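Local coordinates for protein cysteine desulfurase (Elizabethkingia anophelis NUHP1, PDB 5VPR) that probably removes sulfur from L-cysteine to give L-alanine, using a covalently bound pyridoxal phosphate and passing the sulfur to a carrier, at residues Leu315-Ala319 / Glu398-Leu402; Ile193-Arg197 / Met222-Phe226; Pro237-Ile242 / Gly289-Ile293. All blocks are in the same frame, centred on the assembly; numbering follows the deposited sequence.

Contact 1: Leu315-Ala319 / Glu398-Leu402; sequences LLEYA and EIDIL
Tyr318 OH donates a short hydrogen bond, 2.6 Å, to Asp400 OD1 and so bridges two neighbouring helices. The oxygen is taken on its syn side, that of OD2, while the ring and carboxylate planes stand 64° apart and OD1 lies at the ring edge near the ring plane. With CG anti to the backbone N (chi1 -178°), the tyrosine reaches across the gap from its own helix. Beside this bond Ile399 reaches between the helices. Ile399 CG2 sits 3.6 Å from Tyr318 CD1, approaching the ring obliquely, and also lies 3.7 Å from Ala319 CB. The other branch takes Ile399 CD1 to Leu315, where it packs 3.8 Å from Leu315 CD2 and rests on the carbonyl oxygen of that leucine. Phe396 meets the tyrosine ring edge-to-face, and Phe390 touches both Ala319 and Ile399 from a loop. The axes of 315-319 and 398-402 approach to 10.4 Å, with a crossing angle of -30°. Helices 305-324 and 396-413 thus pack side by side, with Ala319 also touching strand 341-345, as in the small C-terminal alpha/beta domain of fold type I pyridoxal-phosphate enzymes.

Contact 2: Ile193-Arg197 / Met222-Phe226; sequences IRKVR and MDCDF
One turn of helix 189-199 faces the bend that follows helix 219-222, with Ile193 CA and Cys224 CA 7.3 Å apart and Asp223 leaving helical geometry at a positive phi of 58°. That bend sets the carbonyl oxygen and carboxylate of Asp223 within range of one arginine. Arg197 folds at chi2 (-57°) and brings its guanidinium in from the helix, opposite in direction to the two aspartates it meets. Along its side, Arg197 NE bonds Asp223 OD2 at 3.0 Å, approaching from above the carboxylate plane, and Arg197 NH2 bonds Asp223 O at 2.8 Å. At its end Arg197 NH1 takes Asp225 OD2, on the syn side, and Arg197 NH2 takes Asp225 OD1 at 3.1 Å with a fairly straight N-H...O angle of 162°. NH2 therefore serves two acceptors, and four bonds in all fix the rotation of the guanidinium. This joins two connections within the parallel part of the mixed seven-stranded sheet in the large domain of a fold type I enzyme: helix 189-199 connects strand 171-177 to strand 203-207, and the bend leads into strand 226-230 next to it. Asp225 OD2 also accepts from the backbone N of Ile204 in strand 203-207, while Asp223 OD1 pairs with Lys246. The two carboxylates would be expected to offset the charges of Arg197 and Lys246, which lie close together. Beside the polar network, Ile193 CD1 rests 3.1 Å from Met222 O and 3.8 Å from Met222 CG, the two side chains crossing at about a right angle, and Ile204 touches both Ile193 and Arg197.

Contact 3: Pro237-Ile242 / Gly289-Ile293; sequences PTGTGI and GNIAI
Gly289 lies under the Thr240 methyl: Thr240 CG2 comes to 3.5 Å from Gly289 CA, tighter than ordinary van der Waals contact, and to 3.4 Å from Gly289 O. That carbonyl is already engaged within its helix by the backbone N of Ile293. The threonine is turned by its first torsion (chi1 62°) so that Thr240 OG1 donates to Pro237 O at 2.8 Å across the turn; the same torsion puts CG2 against the helix. Asn290 starts its side chain pointing away from the strand, yet its end swings back. Asn290 OD1 accepts from a water at 2.9 Å, and the same water donates to Gly241 O at 2.7 Å, so a bridge ties two acceptors that could not bond each other directly. Asn290 ND2 has its own hydrogen bond elsewhere in the protein. Two residues on, Ala292 CB packs against the rim of the Pro237 ring, 3.8 Å from Pro237 CG and equally close to CD; Ile50 of helix 44-56 touches both residues. Ile293 comes last: extended, with CG1 anti to its backbone N (chi1 -157°), it slides past Thr240 in the opposite direction and brings CD1 to 4.1 Å from Ile242 CG1. Asn286 bonds both Gly239 O and Gly289 N, which joins the turn to the start of the helix. Helix 287-303 is thereby packed on the turn leading into strand 241-245 and on that strand's first residues, next to 226-230 in the seven-stranded sheet of fold type I enzymes, just beyond Lys233, which carries the pyridoxal phosphate.

From the N terminus, contact 2 comes first: it closes the short connection from helix 189-199 through strand 203-207 to the entry of strand 226-230. The chain then passes Lys233 and turns into contact 3, which joins residues 237-242 to helix 287-303 over a longer excursion. Helix 305-324 follows directly and opens contact 1, whose partner is the C-terminal helix 396-413, so this last loop takes in the small antiparallel sheet. The three closures are in series, none nested or crossed. Contacts 2 and 3 both lie at connections of the seven-stranded sheet and come within about 8 Å at their nearest atoms; contact 1 lies about 30 Å from contact 3, centre to centre, in the C-terminal part.

Contact 1: Leu315-Ala319 / Glu398-Leu402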
loop_
_atom_site.group_PDB
_atom_site.type_symbol
_atom_site.label_atom_id
_atom_site.label_comp_id
_atom_site.label_asym_id
_atom_site.label_seq_id
_atom_site.Cartn_x
_atom_site.Cartn_y
_atom_site.Cartn_z
ATOM N N LEU A 315 -8.484 2.313 16.493
ATOM C CA LEU A 315 -8.231 0.877 16.611
ATOM C C LEU A 315 -6.796 0.619 17.040
ATOM O O LEU A 315 -6.533 -0.187 17.940
ATOM C CB LEU A 315 -8.513 0.184 15.278
ATOM C CG LEU A 315 -9.967 0.104 14.819
ATOM C CD1 LEU A 315 -10.033 -0.494 13.416
ATOM C CD2 LEU A 315 -10.778 -0.731 15.792
ATOM N N LEU A 316 -5.857 1.323 16.414
ATOM C CA LEU A 316 -4.441 1.124 16.686
ATOM C C LEU A 316 -4.103 1.485 18.125
ATOM O O LEU A 316 -3.461 0.706 18.839
ATOM C CB LEU A 316 -3.621 1.962 15.702
ATOM C CG LEU A 316 -2.100 1.836 15.718
ATOM C CD1 LEU A 316 -1.743 0.435 15.371
ATOM C CD2 LEU A 316 -1.460 2.785 14.714
ATOM N N GLU A 317 -4.537 2.664 18.575
ATOM C CA GLU A 317 -4.257 3.072 19.949
ATOM C C GLU A 317 -4.847 2.083 20.951
ATOM O O GLU A 317 -4.193 1.717 21.937
ATOM C CB GLU A 317 -4.799 4.480 20.196
ATOM N N TYR A 318 -6.083 1.642 20.713
ATOM C CA TYR A 318 -6.732 0.708 21.628
ATOM C C TYR A 318 -5.991 -0.623 21.665
ATOM O O TYR A 318 -5.710 -1.161 22.742
ATOM C CB TYR A 318 -8.190 0.508 21.209
ATOM C CG TYR A 318 -8.980 -0.415 22.109
ATOM C CD1 TYR A 318 -9.399 -1.672 21.669
ATOM C CD2 TYR A 318 -9.311 -0.028 23.400
ATOM C CE1 TYR A 318 -10.135 -2.512 22.509
ATOM C CE2 TYR A 318 -10.030 -0.848 24.226
ATOM C CZ TYR A 318 -10.440 -2.084 23.786
ATOM O OH TYR A 318 -11.157 -2.880 24.648
ATOM N N ALA A 319 -5.649 -1.163 20.493
ATOM C CA ALA A 319 -4.963 -2.451 20.444
ATOM C C ALA A 319 -3.602 -2.376 21.128
ATOM O O ALA A 319 -3.252 -3.243 21.937
ATOM C CB ALA A 319 -4.821 -2.917 18.993
ATOM N N GLU A 398 -13.259 -6.886 18.087
ATOM C CA GLU A 398 -12.300 -7.821 17.506
ATOM C C GLU A 398 -10.934 -7.704 18.169
ATOM O O GLU A 398 -10.230 -8.711 18.314
ATOM C CB GLU A 398 -12.180 -7.597 16.001
ATOM C CG GLU A 398 -13.366 -8.114 15.204
ATOM C CD GLU A 398 -13.243 -7.791 13.724
ATOM O OE1 GLU A 398 -12.549 -6.803 13.390
ATOM O OE2 GLU A 398 -13.840 -8.519 12.897
ATOM N N ILE A 399 -10.544 -6.494 18.582
ATOM C CA ILE A 399 -9.266 -6.331 19.269
ATOM C C ILE A 399 -9.280 -7.045 20.621
ATOM O O ILE A 399 -8.280 -7.648 21.026
ATOM C CB ILE A 399 -8.924 -4.838 19.409
ATOM C CG1 ILE A 399 -8.612 -4.254 18.016
ATOM C CG2 ILE A 399 -7.775 -4.661 20.361
ATOM C CD1 ILE A 399 -8.480 -2.737 17.982
ATOM N N ASP A 400 -10.409 -7.003 21.334
ATOM C CA ASP A 400 -10.504 -7.750 22.589
ATOM C C ASP A 400 -10.355 -9.245 22.347
ATOM O O ASP A 400 -9.718 -9.949 23.139
ATOM C CB ASP A 400 -11.828 -7.456 23.289
ATOM C CG ASP A 400 -11.957 -6.007 23.702
ATOM O OD1 ASP A 400 -10.917 -5.337 23.898
ATOM O OD2 ASP A 400 -13.105 -5.539 23.825
ATOM N N ILE A 401 -10.926 -9.746 21.246
ATOM C CA ILE A 401 -10.767 -11.155 20.899
ATOM C C ILE A 401 -9.302 -11.471 20.636
ATOM O O ILE A 401 -8.792 -12.523 21.044
ATOM C CB ILE A 401 -11.657 -11.503 19.689
ATOM C CG1 ILE A 401 -13.133 -11.430 20.084
ATOM C CG2 ILE A 401 -11.311 -12.877 19.126
ATOM C CD1 ILE A 401 -14.067 -11.697 18.938
ATOM N N LEU A 402 -8.599 -10.554 19.965
ATOM C CA LEU A 402 -7.167 -10.710 19.729
ATOM C C LEU A 402 -6.398 -10.740 21.042
ATOM O O LEU A 402 -5.557 -11.617 21.267
ATOM C CB LEU A 402 -6.662 -9.559 18.846
ATOM C CG LEU A 402 -5.148 -9.420 18.756
ATOM C CD1 LEU A 402 -4.583 -10.601 17.994
ATOM C CD2 LEU A 402 -4.745 -8.118 18.090
#

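Contact 2: Ile193-Arg197 / Met222-Phe226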
loop_
_atom_site.group_PDB
_atom_site.type_symbol
_atom_site.label_atom_id
_atom_site.label_comp_id
_atom_site.label_asym_id
_atom_site.label_seq_id
_atom_site.Cartn_x
_atom_site.Cartn_y
_atom_site.Cartn_z
ATOM N N ILE A 193 11.575 14.603 0.773
ATOM C CA ILE A 193 11.447 15.243 -0.534
ATOM C C ILE A 193 12.062 16.637 -0.513
ATOM O O ILE A 193 12.799 17.018 -1.427
ATOM C CB ILE A 193 9.972 15.277 -0.963
ATOM C CG1 ILE A 193 9.501 13.862 -1.328
ATOM C CG2 ILE A 193 9.780 16.186 -2.168
ATOM C CD1 ILE A 193 8.039 13.797 -1.666
ATOM N N ARG A 194 11.791 17.408 0.544
ATOM C CA ARG A 194 12.413 18.720 0.682
ATOM C C ARG A 194 13.934 18.610 0.626
ATOM O O ARG A 194 14.594 19.382 -0.079
ATOM C CB ARG A 194 11.961 19.379 1.989
ATOM C CG ARG A 194 11.616 20.840 1.844
ATOM C CD ARG A 194 11.230 21.481 3.183
ATOM N NE ARG A 194 10.285 20.648 3.923
ATOM C CZ ARG A 194 10.567 20.053 5.075
ATOM N NH1 ARG A 194 11.764 20.223 5.624
ATOM N NH2 ARG A 194 9.652 19.301 5.682
ATOM N N LYS A 195 14.512 17.653 1.366
ATOM C CA LYS A 195 15.960 17.458 1.307
ATOM C C LYS A 195 16.419 17.069 -0.092
ATOM O O LYS A 195 17.428 17.590 -0.585
ATOM C CB LYS A 195 16.416 16.395 2.301
ATOM C CG LYS A 195 16.346 16.766 3.771
ATOM C CD LYS A 195 16.557 15.499 4.622
ATOM C CE LYS A 195 16.613 15.799 6.124
ATOM N NZ LYS A 195 17.583 16.888 6.426
ATOM N N VAL A 196 15.698 16.152 -0.748
ATOM C CA VAL A 196 16.122 15.684 -2.064
ATOM C C VAL A 196 16.041 16.808 -3.104
ATOM O O VAL A 196 16.915 16.929 -3.965
ATOM C CB VAL A 196 15.296 14.452 -2.490
ATOM C CG1 VAL A 196 15.667 14.034 -3.916
ATOM C CG2 VAL A 196 15.503 13.290 -1.525
ATOM N N ARG A 197 14.989 17.642 -3.049
ATOM C CA ARG A 197 14.874 18.759 -3.980
ATOM C C ARG A 197 15.963 19.798 -3.747
ATOM O O ARG A 197 16.465 20.397 -4.703
ATOM C CB ARG A 197 13.509 19.433 -3.862
ATOM C CG ARG A 197 12.333 18.569 -4.218
ATOM C CD ARG A 197 12.436 18.026 -5.614
ATOM N NE ARG A 197 11.150 17.493 -6.044
ATOM C CZ ARG A 197 11.002 16.619 -7.035
ATOM N NH1 ARG A 197 12.062 16.167 -7.689
ATOM N NH2 ARG A 197 9.792 16.187 -7.361
ATOM N N MET A 222 2.453 16.789 -2.362
ATOM C CA MET A 222 3.572 15.919 -2.011
ATOM C C MET A 222 4.791 16.181 -2.892
ATOM O O MET A 222 5.929 15.971 -2.460
ATOM C CB MET A 222 3.153 14.444 -2.126
ATOM C CG MET A 222 4.270 13.445 -1.791
ATOM S SD MET A 222 3.803 11.708 -2.047
ATOM C CE MET A 222 2.390 11.603 -0.958
ATOM N N ASP A 223 4.574 16.605 -4.129
ATOM C CA ASP A 223 5.658 16.872 -5.070
ATOM C C ASP A 223 6.538 15.638 -5.307
ATOM O O ASP A 223 7.742 15.751 -5.560
ATOM C CB ASP A 223 6.501 18.072 -4.603
ATOM C CG ASP A 223 7.457 18.537 -5.667
ATOM O OD1 ASP A 223 7.037 18.545 -6.849
ATOM O OD2 ASP A 223 8.616 18.855 -5.329
ATOM N N CYS A 224 5.959 14.436 -5.252
ATOM C CA CYS A 224 6.684 13.272 -5.738
ATOM C C CYS A 224 6.756 13.310 -7.264
ATOM O O CYS A 224 5.922 13.932 -7.933
ATOM C CB CYS A 224 5.991 11.984 -5.284
ATOM S SG CYS A 224 4.246 11.985 -5.780
ATOM N N ASP A 225 7.776 12.659 -7.824
ATOM C CA ASP A 225 7.802 12.475 -9.273
ATOM C C ASP A 225 7.020 11.241 -9.710
ATOM O O ASP A 225 6.445 11.234 -10.807
ATOM C CB ASP A 225 9.238 12.356 -9.769
ATOM C CG ASP A 225 10.008 13.655 -9.614
ATOM O OD1 ASP A 225 9.498 14.690 -10.076
ATOM O OD2 ASP A 225 11.099 13.630 -9.021
ATOM N N PHE A 226 7.007 10.206 -8.871
ATOM C CA PHE A 226 6.236 8.987 -9.086
ATOM C C PHE A 226 5.554 8.601 -7.785
ATOM O O PHE A 226 6.097 8.821 -6.701
ATOM C CB PHE A 226 7.101 7.795 -9.508
ATOM C CG PHE A 226 7.967 8.050 -10.677
ATOM C CD1 PHE A 226 9.289 8.425 -10.502
ATOM C CD2 PHE A 226 7.476 7.900 -11.962
ATOM C CE1 PHE A 226 10.106 8.654 -11.587
ATOM C CE2 PHE A 226 8.291 8.133 -13.054
ATOM C CZ PHE A 226 9.603 8.509 -12.868
#

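Contact 3: Pro237-Ile242 / Gly289-Ile293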
loop_
_atom_site.group_PDB
_atom_site.type_symbol
_atom_site.label_atom_id
_atom_site.label_comp_id
_atom_site.label_asym_id
_atom_site.label_seq_id
_atom_site.Cartn_x
_atom_site.Cartn_y
_atom_site.Cartn_z
ATOM N N PRO A 237 -9.601 -5.305 -6.468
ATOM C CA PRO A 237 -9.256 -6.676 -6.854
ATOM C C PRO A 237 -7.753 -6.880 -6.949
ATOM O O PRO A 237 -6.976 -5.933 -7.112
ATOM C CB PRO A 237 -9.921 -6.838 -8.230
ATOM C CG PRO A 237 -9.995 -5.467 -8.774
ATOM C CD PRO A 237 -10.220 -4.550 -7.576
ATOM N N THR A 238 -7.350 -8.151 -6.869
ATOM C CA THR A 238 -5.971 -8.500 -7.171
ATOM C C THR A 238 -5.669 -8.171 -8.632
ATOM O O THR A 238 -6.571 -7.972 -9.449
ATOM C CB THR A 238 -5.691 -9.980 -6.890
ATOM O OG1 THR A 238 -6.527 -10.814 -7.707
ATOM C CG2 THR A 238 -5.962 -10.320 -5.392
ATOM N N GLY A 239 -4.378 -8.107 -8.956
ATOM C CA GLY A 239 -3.979 -7.850 -10.320
ATOM C C GLY A 239 -4.120 -6.408 -10.761
ATOM O O GLY A 239 -4.073 -6.142 -11.964
ATOM N N THR A 240 -4.262 -5.463 -9.829
ATOM C CA THR A 240 -4.421 -4.059 -10.169
ATOM C C THR A 240 -3.453 -3.180 -9.381
ATOM O O THR A 240 -3.092 -3.458 -8.230
ATOM C CB THR A 240 -5.868 -3.544 -9.904
ATOM O OG1 THR A 240 -6.185 -3.662 -8.507
ATOM C CG2 THR A 240 -6.872 -4.353 -10.695
ATOM N N GLY A 241 -3.062 -2.097 -10.017
ATOM C CA GLY A 241 -2.311 -1.077 -9.323
ATOM C C GLY A 241 -2.324 0.182 -10.151
ATOM O O GLY A 241 -2.932 0.252 -11.224
ATOM N N ILE A 242 -1.620 1.175 -9.639
ATOM C CA ILE A 242 -1.539 2.482 -10.261
ATOM C C ILE A 242 -0.097 2.934 -10.183
ATOM O O ILE A 242 0.568 2.724 -9.163
ATOM C CB ILE A 242 -2.461 3.487 -9.541
ATOM C CG1 ILE A 242 -3.921 3.101 -9.763
ATOM C CG2 ILE A 242 -2.189 4.896 -10.041
ATOM C CD1 ILE A 242 -4.388 3.345 -11.205
ATOM N N GLY A 289 -10.417 -5.091 -13.865
ATOM C CA GLY A 289 -9.720 -4.675 -12.660
ATOM C C GLY A 289 -9.555 -3.165 -12.569
ATOM O O GLY A 289 -9.701 -2.587 -11.493
ATOM N N ASN A 290 -9.269 -2.507 -13.702
ATOM C CA ASN A 290 -9.139 -1.051 -13.698
ATOM C C ASN A 290 -10.469 -0.376 -13.395
ATOM O O ASN A 290 -10.515 0.589 -12.624
ATOM C CB ASN A 290 -8.578 -0.556 -15.036
ATOM C CG ASN A 290 -7.205 -1.095 -15.316
ATOM O OD1 ASN A 290 -6.497 -1.529 -14.398
ATOM N ND2 ASN A 290 -6.805 -1.080 -16.589
ATOM N N ILE A 291 -11.566 -0.882 -13.967
ATOM C CA ILE A 291 -12.886 -0.365 -13.607
ATOM C C ILE A 291 -13.139 -0.552 -12.116
ATOM O O ILE A 291 -13.628 0.358 -11.429
ATOM C CB ILE A 291 -13.976 -1.042 -14.461
ATOM C CG1 ILE A 291 -13.875 -0.576 -15.919
ATOM C CG2 ILE A 291 -15.364 -0.744 -13.903
ATOM C CD1 ILE A 291 -14.749 -1.378 -16.858
ATOM N N ALA A 292 -12.793 -1.729 -11.588
ATOM C CA ALA A 292 -13.119 -2.044 -10.205
ATOM C C ALA A 292 -12.235 -1.284 -9.213
ATOM O O ALA A 292 -12.695 -0.985 -8.101
ATOM C CB ALA A 292 -13.015 -3.549 -9.981
ATOM N N ILE A 293 -10.985 -0.950 -9.577
ATOM C CA ILE A 293 -10.199 -0.119 -8.660
ATOM C C ILE A 293 -10.797 1.286 -8.582
ATOM O O ILE A 293 -10.700 1.952 -7.542
ATOM C CB ILE A 293 -8.693 -0.103 -9.026
ATOM C CG1 ILE A 293 -7.845 0.273 -7.793
ATOM C CG2 ILE A 293 -8.371 0.861 -10.166
ATOM C CD1 ILE A 293 -6.339 0.265 -8.019
HETATM O O HOH W 1 -5.325 -0.903 -11.767
#